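Local coordinates for protein decaprenyl diphosphate synthase (Rhodobacter capsulatus, PDB 3MZV) that probably extends farnesyl diphosphate with isopentenyl diphosphate units, using magnesium, into the long all-trans polyprenyl diphosphate that supplies quinone side chains, at residues B[210-215]-B[301-305]. Coordinates in Å, arbitrary orientation, origin at the centre of the assembly. Numbering follows the deposited sequence.
Sequences DALGIA and WTDTA
This is a buried, nearly antiparallel helix-helix packing, joining a turn and a half of helix 199-224 to helix 290-308. Both segments are regular alpha-helix, and their short axes approach to 7.8 Å at a signed crossing angle of -161°. Alanines permit that closeness: Ala211 CA lies 4.9 Å from Ala305 CA, their CB atoms are 3.6 Å apart, and Ala211 CB also sits 3.4 Å from Trp301 O. One turn on, Ala215 CB meets Thr302 CG2 at 3.6 Å. Trp301 (chi1 m, chi2 107°) is the knob, seated among Asp210, Ala211, Ile214 and Ala215. Ile214 CG2 stands over the five-membered ring of the Trp301 indole, 3.4 Å from its centroid, a CH-pi contact, while Ala211 CB meets the ring edge at Trp301 CE3 (3.8 Å). No hydrogen bond crosses the interface; the carboxylate of Asp210 is turned to a salt bridge with Arg177 of helix 169-194. The pair, close at its alanines and keyed by a tryptophan knob, is antiparallel helix packing within the mainly alpha-helical isoprenoid synthase fold of trans-prenyltransferases.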
loop_
_atom_site.group_PDB
_atom_site.type_symbol
_atom_site.label_atom_id
_atom_site.label_comp_id
_atom_site.label_asym_id
_atom_site.label_seq_id
_atom_site.Cartn_x
_atom_site.Cartn_y
_atom_site.Cartn_z
ATOM N N ASP B 210 -3.111 20.943 -8.831
ATOM C CA ASP B 210 -2.737 21.273 -7.453
ATOM C C ASP B 210 -3.730 22.270 -6.847
ATOM O O ASP B 210 -4.268 22.045 -5.791
ATOM C CB ASP B 210 -1.313 21.871 -7.440
ATOM C CG ASP B 210 -0.867 22.367 -6.080
ATOM O OD1 ASP B 210 -0.686 21.555 -5.136
ATOM O OD2 ASP B 210 -0.670 23.598 -5.959
ATOM N N ALA B 211 -3.973 23.366 -7.549
ATOM C CA ALA B 211 -4.937 24.380 -7.081
ATOM C C ALA B 211 -6.373 23.828 -6.940
ATOM O O ALA B 211 -7.106 24.121 -5.992
ATOM C CB ALA B 211 -4.907 25.617 -8.031
ATOM N N LEU B 212 -6.834 23.082 -7.923
ATOM C CA LEU B 212 -8.176 22.537 -7.857
ATOM C C LEU B 212 -8.309 21.600 -6.669
ATOM O O LEU B 212 -9.379 21.543 -6.051
ATOM C CB LEU B 212 -8.551 21.811 -9.165
ATOM C CG LEU B 212 -9.980 21.345 -9.448
ATOM C CD1 LEU B 212 -10.840 22.499 -9.837
ATOM C CD2 LEU B 212 -9.909 20.278 -10.576
ATOM N N GLY B 213 -7.291 20.774 -6.429
ATOM C CA GLY B 213 -7.348 19.797 -5.338
ATOM C C GLY B 213 -7.347 20.480 -3.972
ATOM O O GLY B 213 -8.110 20.099 -3.083
ATOM N N ILE B 214 -6.509 21.516 -3.841
ATOM C CA ILE B 214 -6.533 22.367 -2.675
ATOM C C ILE B 214 -7.942 22.965 -2.464
ATOM O O ILE B 214 -8.503 22.777 -1.396
ATOM C CB ILE B 214 -5.489 23.444 -2.726
ATOM C CG1 ILE B 214 -4.117 22.847 -2.571
ATOM C CG2 ILE B 214 -5.749 24.493 -1.557
ATOM C CD1 ILE B 214 -3.013 23.749 -3.014
ATOM N N ALA B 215 -8.527 23.576 -3.487
ATOM C CA ALA B 215 -9.888 24.098 -3.407
ATOM C C ALA B 215 -10.852 23.042 -2.995
ATOM O O ALA B 215 -11.716 23.263 -2.170
ATOM C CB ALA B 215 -10.349 24.747 -4.772
ATOM N N TRP B 301 -8.175 29.754 -4.495
ATOM C CA TRP B 301 -7.443 28.659 -5.108
ATOM C C TRP B 301 -8.045 28.341 -6.485
ATOM O O TRP B 301 -7.302 27.957 -7.378
ATOM C CB TRP B 301 -7.367 27.427 -4.156
ATOM C CG TRP B 301 -6.213 27.571 -3.181
ATOM C CD1 TRP B 301 -6.262 27.859 -1.828
ATOM C CD2 TRP B 301 -4.842 27.460 -3.504
ATOM N NE1 TRP B 301 -4.987 27.917 -1.309
ATOM C CE2 TRP B 301 -4.098 27.708 -2.317
ATOM C CE3 TRP B 301 -4.153 27.220 -4.696
ATOM C CZ2 TRP B 301 -2.692 27.650 -2.281
ATOM C CZ3 TRP B 301 -2.769 27.188 -4.656
ATOM C CH2 TRP B 301 -2.058 27.398 -3.457
ATOM N N THR B 302 -9.360 28.506 -6.670
ATOM C CA THR B 302 -9.943 28.251 -8.002
ATOM C C THR B 302 -9.493 29.337 -8.974
ATOM O O THR B 302 -9.331 29.080 -10.158
ATOM C CB THR B 302 -11.462 28.134 -8.017
ATOM O OG1 THR B 302 -12.031 29.376 -7.661
ATOM C CG2 THR B 302 -11.962 27.004 -7.095
ATOM N N ASP B 303 -9.268 30.563 -8.487
ATOM C CA ASP B 303 -8.652 31.596 -9.338
ATOM C C ASP B 303 -7.277 31.184 -9.810
ATOM O O ASP B 303 -6.946 31.332 -10.980
ATOM C CB ASP B 303 -8.496 32.926 -8.614
ATOM C CG ASP B 303 -7.919 34.016 -9.510
ATOM O OD1 ASP B 303 -8.594 34.391 -10.473
ATOM O OD2 ASP B 303 -6.804 34.524 -9.216
ATOM N N THR B 304 -6.456 30.714 -8.881
ATOM C CA THR B 304 -5.150 30.233 -9.207
ATOM C C THR B 304 -5.243 29.079 -10.221
ATOM O O THR B 304 -4.474 29.039 -11.136
ATOM C CB THR B 304 -4.379 29.798 -7.939
ATOM O OG1 THR B 304 -4.299 30.925 -7.050
ATOM C CG2 THR B 304 -2.972 29.348 -8.288
ATOM N N ALA B 305 -6.186 28.171 -10.061
ATOM C CA ALA B 305 -6.351 27.057 -10.986
ATOM C C ALA B 305 -6.693 27.558 -12.366
ATOM O O ALA B 305 -6.063 27.174 -13.360
ATOM C CB ALA B 305 -7.435 26.110 -10.485
#